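Local coordinates for protein afamin (Homo sapiens, PDB 6FAK) that carries hydrophobic molecules in body fluids, binding vitamin E and keeping lipidated Wnt proteins soluble and active, at residues Thr14-Phe17 with Ile18-Asn21. Residues are numbered along the deposited sequence; the frame is centred on the assembly and turned at random.
Sequences TQKF and IEDN
Within helix 13-20, Thr14 O accepts from Ile18 N, while Thr14 CG2 lies alongside Ile18 CD1 at 4.0 Å; its OG1 is hydrogen-bonded to Ser261 OG. Gln15 O takes Glu19 N, and the Gln15 amide crosses the Glu19 carboxylate nearly at right angles, NE2 staying 3.7 Å from OE2. Lys16 bends at every torsion beyond CB and runs alongside the extended Glu19 chain, which reaches back so that NZ meets OE1, a 2.7 Å salt bridge on the syn side of the carboxylate, 29° out of its plane. Were Glu19 replaced by alanine, the Lys16 ammonium would probably lose this partner and its chain turn more freely. At Phe17, CG anti to the backbone N (chi1 179°) brings the ring face under Asn21 ND2, which sits 3.2 Å above the ring plane and over its centre, the amide tilted 42° to the ring. The same ND2 bonds Phe17 O at 2.7 Å, and Asn21 N reaches that oxygen from the opposite face of the carbonyl plane, so two donors grip it where helix 13-20 ends. This helix of the first albumin repeat packs on the second, Ile18 against helix 253-268 and Phe17 against the loop at Ile286 and Pro287, while Glu19 touches helix 39-58 of its own repeat.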
ATOM      1  N   THR A  14      -9.181 -16.064 -20.144  1.00 52.70           N
ATOM      2  CA  THR A  14      -8.226 -14.993 -19.819  1.00 49.07           C
ATOM      3  C   THR A  14      -7.774 -14.233 -21.071  1.00 47.09           C
ATOM      4  O   THR A  14      -7.788 -13.012 -21.065  1.00 45.75           O
ATOM      5  CB  THR A  14      -6.990 -15.544 -19.059  1.00 50.67           C
ATOM      6  OG1 THR A  14      -7.423 -16.230 -17.876  1.00 46.39           O
ATOM      7  CG2 THR A  14      -6.012 -14.393 -18.649  1.00 48.39           C
ATOM      8  N   GLN A  15      -7.372 -14.959 -22.120  1.00 47.95           N
ATOM      9  CA  GLN A  15      -6.988 -14.356 -23.408  1.00 49.88           C
ATOM     10  C   GLN A  15      -8.147 -13.587 -24.029  1.00 52.22           C
ATOM     11  O   GLN A  15      -7.950 -12.534 -24.648  1.00 53.87           O
ATOM     12  CB  GLN A  15      -6.495 -15.430 -24.393  1.00 54.28           C
ATOM     13  CG  GLN A  15      -5.897 -14.922 -25.707  1.00 58.02           C
ATOM     14  CD  GLN A  15      -4.711 -13.979 -25.523  1.00 57.83           C
ATOM     15  OE1 GLN A  15      -3.995 -14.074 -24.528  1.00 57.09           O
ATOM     16  NE2 GLN A  15      -4.514 -13.045 -26.476  1.00 53.37           N
ATOM     17  N   LYS A  16      -9.359 -14.092 -23.834  1.00 52.88           N
ATOM     18  CA  LYS A  16     -10.533 -13.388 -24.310  1.00 54.34           C
ATOM     19  C   LYS A  16     -10.744 -12.132 -23.518  1.00 47.89           C
ATOM     20  O   LYS A  16     -10.983 -11.102 -24.102  1.00 46.00           O
ATOM     21  CB  LYS A  16     -11.806 -14.254 -24.281  1.00 61.53           C
ATOM     22  CG  LYS A  16     -12.210 -14.782 -25.650  1.00 74.04           C
ATOM     23  CD  LYS A  16     -11.231 -15.815 -26.220  1.00 83.59           C
ATOM     24  CE  LYS A  16     -10.256 -15.246 -27.245  1.00 89.15           C
ATOM     25  NZ  LYS A  16     -10.933 -14.654 -28.439  1.00 91.19           N
ATOM     26  N   PHE A  17     -10.703 -12.223 -22.190  1.00 46.39           N
ATOM     27  CA  PHE A  17     -10.812 -11.028 -21.350  1.00 46.09           C
ATOM     28  C   PHE A  17      -9.799  -9.931 -21.781  1.00 43.90           C
ATOM     29  O   PHE A  17     -10.164  -8.758 -21.893  1.00 43.87           O
ATOM     30  CB  PHE A  17     -10.635 -11.373 -19.876  1.00 46.37           C
ATOM     31  CG  PHE A  17     -10.721 -10.179 -18.958  1.00 45.18           C
ATOM     32  CD1 PHE A  17     -11.945  -9.774 -18.444  1.00 45.24           C
ATOM     33  CD2 PHE A  17      -9.583  -9.449 -18.622  1.00 45.61           C
ATOM     34  CE1 PHE A  17     -12.033  -8.669 -17.607  1.00 44.86           C
ATOM     35  CE2 PHE A  17      -9.671  -8.340 -17.787  1.00 43.75           C
ATOM     36  CZ  PHE A  17     -10.899  -7.948 -17.282  1.00 45.38           C
ATOM     37  N   ILE A  18      -8.549 -10.318 -22.015  1.00 45.14           N
ATOM     38  CA  ILE A  18      -7.482  -9.364 -22.396  1.00 47.31           C
ATOM     39  C   ILE A  18      -7.721  -8.733 -23.761  1.00 52.69           C
ATOM     40  O   ILE A  18      -7.599  -7.498 -23.907  1.00 53.55           O
ATOM     41  CB  ILE A  18      -6.089 -10.018 -22.367  1.00 46.69           C
ATOM     42  CG1 ILE A  18      -5.684 -10.285 -20.915  1.00 45.84           C
ATOM     43  CG2 ILE A  18      -5.032  -9.119 -23.011  1.00 47.30           C
ATOM     44  CD1 ILE A  18      -4.575 -11.302 -20.787  1.00 45.41           C
ATOM     45  N   GLU A  19      -8.045  -9.571 -24.748  1.00 54.71           N
ATOM     46  CA  GLU A  19      -8.392  -9.099 -26.107  1.00 56.83           C
ATOM     47  C   GLU A  19      -9.560  -8.120 -26.062  1.00 57.27           C
ATOM     48  O   GLU A  19      -9.499  -7.045 -26.651  1.00 58.46           O
ATOM     49  CB  GLU A  19      -8.777 -10.272 -27.009  1.00 63.39           C
ATOM     50  CG  GLU A  19      -7.622 -11.121 -27.521  1.00 67.27           C
ATOM     51  CD  GLU A  19      -8.090 -12.264 -28.414  1.00 74.51           C
ATOM     52  OE1 GLU A  19      -9.319 -12.521 -28.494  1.00 74.85           O
ATOM     53  OE2 GLU A  19      -7.226 -12.904 -29.054  1.00 83.06           O
ATOM     54  N   ASP A  20     -10.623  -8.517 -25.360  1.00 55.75           N
ATOM     55  CA  ASP A  20     -11.793  -7.671 -25.137  1.00 56.35           C
ATOM     56  C   ASP A  20     -11.499  -6.342 -24.468  1.00 60.13           C
ATOM     57  O   ASP A  20     -12.073  -5.341 -24.873  1.00 59.70           O
ATOM     58  CB  ASP A  20     -12.839  -8.402 -24.284  1.00 62.14           C
ATOM     59  CG  ASP A  20     -13.694  -9.378 -25.093  1.00 66.80           C
ATOM     60  OD1 ASP A  20     -13.421  -9.563 -26.306  1.00 62.21           O
ATOM     61  OD2 ASP A  20     -14.644  -9.950 -24.498  1.00 69.81           O
ATOM     62  N   ASN A  21     -10.619  -6.331 -23.450  1.00 57.35           N
ATOM     63  CA  ASN A  21     -10.330  -5.115 -22.653  1.00 52.38           C
ATOM     64  C   ASN A  21      -9.006  -4.397 -23.026  1.00 46.74           C
ATOM     65  O   ASN A  21      -8.495  -3.603 -22.263  1.00 40.96           O
ATOM     66  CB  ASN A  21     -10.369  -5.469 -21.158  1.00 53.92           C
ATOM     67  CG  ASN A  21     -11.758  -5.900 -20.702  1.00 60.48           C
ATOM     68  OD1 ASN A  21     -12.656  -5.066 -20.532  1.00 64.65           O
ATOM     69  ND2 ASN A  21     -11.945  -7.206 -20.514  1.00 57.01           N
TER